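Local coordinates for protein UDP-N-acetylglucosamine 2-epimerase (Methanocaldococcus jannaschii, PDB 4NES) that probably interconverts UDP-N-acetylglucosamine and UDP-N-acetylmannosamine by reversible inversion at C-2 of the sugar, supplying activated ManNAc, at residues L120-D124 / R125-E129; E223-F226 / E227-E230. One frame throughout, in Å; residues are numbered along the deposited sequence.

Contact 1 (L120-D124 / R125-E129); sequences LRSFD and RNMPE. With UD1 (uridine-diphosphate-N-acetylglucosamine), chain B.
D124 reaches forward over a tight turn to N126 and M127. Its carbonyl O accepts a hydrogen bond from the amide N of M127 at 2.7 Å, nearly straight at 170°, and closes a type I turn from D124 to M127. CG, anti to the backbone N (chi1 -166°) and beside the carbonyl carbon, sets the D124 carboxylate alongside M127 and N126: OD2 lies 3.5 Å from CG of M127, a selenomethionine, while OD1 faces CB of N126 at 3.8 Å. The two side chains D124 and M127 meet at about a right angle. A water donates to D124 OD1 at 2.6 Å and weakly links it to N126 ND2. With an alanine here, the backbone turn could persist, but that water would probably lose its acceptor and M127 CG the carboxylate that lies against it.

One step back, S122 OG accepts a hydrogen bond from D124 N at 3.1 Å, an ST turn that a small hydroxyl residue suits, and also lies 3.9 Å from M127 SE. R121 NE and R125 NH2 come within 4.4 Å, and E157 OE2, salt-bridged to both, probably makes this nearness of like charges tolerable; D137 pairs with R121 as well. CB of R121 sits over one face of the F123 ring, offset toward its rim.

M127 is the N-cap of helix 128-138, and P128 suits the first turn, where no amide hydrogen is needed. E129 OE2 then accepts a hydrogen bond from O3' of UDP-GlcNAc at 2.7 Å and salt-bridges R208. This is a turn leading into a helix N-terminus at the substrate pocket of a GT-B fold.

Contact 2 (E223-F226 / E227-E230); sequences EGIF and EIIE
G224 O accepts a hydrogen bond from the amide N of I228 at 3.0 Å with an N-H...O angle of 165°, one of four successive i to i+4 bonds that run through this piece of helix. The neighbouring bonds, from E227 N to E223 O, I229 N to I225 O and E230 N to F226 O, carry the same pattern along.

On one side of the helix the carboxylates of E223 and E227 cross obliquely, their planes 58° apart, with E223 OE2 3.5 Å from E227 OE1. K327 NZ makes a salt bridge to OE1 of each, and its positive charge probably eases the repulsion between the two carboxylates. E223 curls toward this meeting point by a bend at chi2, whereas E227 stretches out beyond CG.

The isoleucines suit the buried side. I229 has CG1 anti to its carbonyl carbon (chi1 -66°), which turns CD1 back along the helix to lie 4.0 Å from CG2 of I225; the same CD1 is 3.4 Å from I225 O. CD1 of I225 and CD1 of I228 approach more loosely, at 4.3 Å. I225 and I228 also press on L285 of strand 283-286, and I228 reaches L330, I331 and V334 of helix 327-338. E230, extended beyond CG, lies alongside F226 O, its CG 3.3 Å from that oxygen; the residue is on the exposed side, which suits a glutamate.

With I225 and I228 facing the parallel sheet, I229 packed against N260 and K262 in loops, E223 and E227 directed to K327 at the edge of helix 327-338 and E230 on the exposed side, this is an amphipathic helix of a Rossmann-like domain, part of the beta-alpha-beta connection between the neighbouring parallel strands 201-205 and 235-239.

Contact 1 and contact 2 belong to the two halves of the GT-B fold: 120-129 follows a strand of the seven-stranded parallel sheet, while 223-230 covers the six-stranded one. Their centres are 28 Å apart and their nearest atoms about 18 Å, so they do not touch. Contact 1 borders the UDP-GlcNAc pocket through E129, whose side chain holds the sugar, and the M127 side chain is about 8 Å from the bound UDP and about 9 Å from that of H207, the probable active-site residue. Contact 2 lies away from these sites, its centre about 26 Å from that of the chain, on a helix packed against the six-stranded sheet.

Contact 1 (L120-D124 / R125-E129)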
# COMPACT_ATOMS: atom_id res chain seq x y z
N LEU A 120 -4.28 -10.86 -9.83
CA LEU A 120 -3.79 -10.67 -11.19
C LEU A 120 -2.41 -10.01 -11.13
O LEU A 120 -2.18 -9.10 -10.34
CB LEU A 120 -4.75 -9.82 -12.02
CG LEU A 120 -6.06 -10.45 -12.50
CD1 LEU A 120 -6.93 -10.90 -11.36
CD2 LEU A 120 -6.81 -9.46 -13.38
N ARG A 121 -1.48 -10.49 -11.96
CA ARG A 121 -0.13 -9.91 -11.99
C ARG A 121 0.39 -9.80 -13.41
O ARG A 121 0.38 -10.77 -14.16
CB ARG A 121 0.85 -10.75 -11.16
CG ARG A 121 0.51 -10.89 -9.67
CD ARG A 121 0.76 -9.58 -8.92
NE ARG A 121 0.51 -9.72 -7.49
CZ ARG A 121 -0.65 -9.47 -6.90
NH1 ARG A 121 -1.70 -9.05 -7.61
NH2 ARG A 121 -0.77 -9.63 -5.59
N SER A 122 0.87 -8.61 -13.76
CA SER A 122 1.63 -8.41 -14.99
C SER A 122 3.13 -8.51 -14.71
O SER A 122 3.93 -8.71 -15.62
CB SER A 122 1.34 -7.03 -15.57
OG SER A 122 1.91 -6.04 -14.73
N PHE A 123 3.50 -8.34 -13.44
CA PHE A 123 4.90 -8.29 -13.00
C PHE A 123 5.66 -7.12 -13.61
O PHE A 123 6.89 -7.13 -13.72
CB PHE A 123 5.60 -9.63 -13.21
CG PHE A 123 4.91 -10.77 -12.53
CD1 PHE A 123 4.88 -10.85 -11.15
CD2 PHE A 123 4.24 -11.73 -13.27
CE1 PHE A 123 4.22 -11.89 -10.52
CE2 PHE A 123 3.57 -12.77 -12.65
CZ PHE A 123 3.57 -12.85 -11.26
N ASP A 124 4.89 -6.12 -14.01
CA ASP A 124 5.41 -4.82 -14.40
C ASP A 124 5.08 -3.93 -13.22
O ASP A 124 4.33 -2.96 -13.37
CB ASP A 124 4.65 -4.34 -15.64
CG ASP A 124 5.32 -3.17 -16.34
OD1 ASP A 124 6.25 -2.56 -15.76
OD2 ASP A 124 4.91 -2.86 -17.48
N ARG A 125 5.62 -4.25 -12.04
CA ARG A 125 5.27 -3.54 -10.80
C ARG A 125 5.70 -2.07 -10.83
O ARG A 125 5.67 -1.37 -9.81
CB ARG A 125 5.78 -4.28 -9.55
CG ARG A 125 4.91 -4.07 -8.30
CD ARG A 125 5.35 -4.89 -7.08
NE ARG A 125 4.86 -6.27 -7.12
CZ ARG A 125 5.00 -7.15 -6.13
NH1 ARG A 125 5.61 -6.81 -5.00
NH2 ARG A 125 4.51 -8.38 -6.27
N ASN A 126 6.08 -1.60 -12.02
CA ASN A 126 6.25 -0.18 -12.28
C ASN A 126 4.94 0.50 -12.78
O ASN A 126 4.83 1.72 -12.71
CB ASN A 126 7.42 0.04 -13.26
CG ASN A 126 8.75 -0.49 -12.72
OD1 ASN A 126 9.09 -0.31 -11.56
ND2 ASN A 126 9.52 -1.15 -13.59
N MSE A 127 3.98 -0.30 -13.28
CA MSE A 127 2.62 0.14 -13.70
C MSE A 127 1.80 0.60 -12.48
O MSE A 127 1.82 -0.07 -11.47
CB MSE A 127 1.82 -1.04 -14.33
CG MSE A 127 2.15 -1.51 -15.79
SE MSE A 127 0.84 -2.81 -16.59
CE MSE A 127 -0.74 -1.64 -16.47
N PRO A 128 1.01 1.71 -12.59
CA PRO A 128 0.26 2.05 -11.37
C PRO A 128 -0.79 1.01 -11.01
O PRO A 128 -1.06 0.79 -9.82
CB PRO A 128 -0.40 3.40 -11.72
CG PRO A 128 -0.36 3.48 -13.22
CD PRO A 128 0.83 2.70 -13.67
N GLU A 129 -1.37 0.35 -12.00
CA GLU A 129 -2.37 -0.69 -11.72
C GLU A 129 -1.76 -1.86 -10.97
O GLU A 129 -2.40 -2.41 -10.08
CB GLU A 129 -3.01 -1.19 -13.01
CG GLU A 129 -3.97 -0.20 -13.66
CD GLU A 129 -3.27 0.87 -14.49
OE1 GLU A 129 -2.02 0.85 -14.64
OE2 GLU A 129 -3.99 1.76 -14.99
C1' UD1 B . -8.25 4.96 -14.78
C2' UD1 B . -7.49 3.87 -14.10
C3' UD1 B . -7.23 2.76 -15.00
C4' UD1 B . -8.44 2.25 -15.65
C5' UD1 B . -9.23 3.38 -16.27
C6' UD1 B . -10.55 2.94 -16.77
C7' UD1 B . -5.93 4.71 -12.25
C8' UD1 B . -4.56 5.22 -11.90
N2' UD1 B . -6.18 4.39 -13.63
O1' UD1 B . -7.48 5.47 -15.81
O3' UD1 B . -6.59 1.69 -14.27
O4' UD1 B . -8.11 1.30 -16.66
O5' UD1 B . -9.48 4.40 -15.31
O6' UD1 B . -11.01 3.63 -17.88
O7' UD1 B . -6.80 4.59 -11.38
N1 UD1 B . -11.06 11.94 -17.88
C2 UD1 B . -12.16 12.57 -18.31
N3 UD1 B . -13.36 12.23 -17.83
C4 UD1 B . -13.49 11.26 -16.91
C5 UD1 B . -12.36 10.59 -16.45
C6 UD1 B . -11.13 10.95 -16.97
O2 UD1 B . -12.09 13.45 -19.14
O4 UD1 B . -14.72 10.93 -16.44
C1B UD1 B . -9.72 12.30 -18.41
C2B UD1 B . -9.07 13.43 -17.72
O2' UD1 B . -8.32 14.18 -18.65
C3B UD1 B . -8.18 12.78 -16.79
C4B UD1 B . -7.72 11.60 -17.57
O4B UD1 B . -8.83 11.18 -18.34
O3B UD1 B . -7.12 13.58 -16.33
C5B UD1 B . -7.27 10.48 -16.70
O5B UD1 B . -8.19 10.08 -15.71
PA UD1 B . -7.76 9.10 -14.59
O1A UD1 B . -6.63 9.73 -13.81
O2A UD1 B . -8.94 8.80 -13.73
O3A UD1 B . -7.16 7.82 -15.25
PB UD1 B . -7.74 6.90 -16.42
O1B UD1 B . -6.83 7.05 -17.60
O2B UD1 B . -9.20 7.17 -16.65
O HOH W 1 8.45 -1.58 -16.79

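Contact 2 (E223-F226 / E227-E230)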
# COMPACT_ATOMS: atom_id res chain seq x y z
N GLU A 223 1.26 4.62 -35.93
CA GLU A 223 1.93 4.16 -37.15
C GLU A 223 1.52 2.73 -37.45
O GLU A 223 1.19 2.39 -38.59
CB GLU A 223 3.45 4.20 -36.95
CG GLU A 223 4.25 4.82 -38.09
CD GLU A 223 4.43 3.91 -39.30
OE1 GLU A 223 5.58 3.51 -39.57
OE2 GLU A 223 3.43 3.62 -39.99
N GLY A 224 1.54 1.89 -36.42
CA GLY A 224 1.12 0.50 -36.55
C GLY A 224 -0.30 0.36 -37.06
O GLY A 224 -0.57 -0.47 -37.93
N ILE A 225 -1.22 1.16 -36.54
CA ILE A 225 -2.60 1.11 -36.99
C ILE A 225 -2.73 1.55 -38.45
O ILE A 225 -3.42 0.91 -39.24
CB ILE A 225 -3.53 1.94 -36.09
CG1 ILE A 225 -3.53 1.39 -34.66
CG2 ILE A 225 -4.94 1.95 -36.66
CD1 ILE A 225 -4.07 -0.03 -34.54
N PHE A 226 -2.05 2.64 -38.82
CA PHE A 226 -2.03 3.10 -40.21
C PHE A 226 -1.56 1.99 -41.15
O PHE A 226 -2.09 1.83 -42.25
CB PHE A 226 -1.09 4.30 -40.34
CG PHE A 226 -1.74 5.64 -40.12
CD1 PHE A 226 -2.38 5.93 -38.93
CD2 PHE A 226 -1.67 6.62 -41.10
CE1 PHE A 226 -2.97 7.17 -38.73
CE2 PHE A 226 -2.25 7.86 -40.90
CZ PHE A 226 -2.90 8.14 -39.71
N GLU A 227 -0.58 1.22 -40.71
CA GLU A 227 0.00 0.17 -41.52
C GLU A 227 -0.92 -1.05 -41.68
O GLU A 227 -1.01 -1.62 -42.77
CB GLU A 227 1.34 -0.25 -40.94
CG GLU A 227 2.35 -0.70 -41.96
CD GLU A 227 3.74 -0.67 -41.41
OE1 GLU A 227 4.30 0.44 -41.27
OE2 GLU A 227 4.29 -1.75 -41.11
N ILE A 228 -1.58 -1.45 -40.59
CA ILE A 228 -2.59 -2.50 -40.62
C ILE A 228 -3.63 -2.21 -41.68
O ILE A 228 -4.01 -3.08 -42.46
CB ILE A 228 -3.36 -2.58 -39.27
CG1 ILE A 228 -2.57 -3.34 -38.22
CG2 ILE A 228 -4.73 -3.25 -39.45
CD1 ILE A 228 -3.37 -3.52 -36.94
N ILE A 229 -4.10 -0.97 -41.68
CA ILE A 229 -5.12 -0.51 -42.60
C ILE A 229 -4.68 -0.68 -44.06
O ILE A 229 -5.44 -1.16 -44.90
CB ILE A 229 -5.45 0.96 -42.33
CG1 ILE A 229 -6.10 1.11 -40.95
CG2 ILE A 229 -6.32 1.53 -43.43
CD1 ILE A 229 -6.15 2.54 -40.45
N GLU A 230 -3.44 -0.31 -44.34
CA GLU A 230 -2.91 -0.36 -45.70
C GLU A 230 -2.64 -1.79 -46.16
O GLU A 230 -2.88 -2.14 -47.31
CB GLU A 230 -1.63 0.46 -45.78
CG GLU A 230 -1.87 1.95 -45.59
CD GLU A 230 -0.63 2.68 -45.13
OE1 GLU A 230 0.43 2.04 -44.98
OE2 GLU A 230 -0.73 3.91 -44.91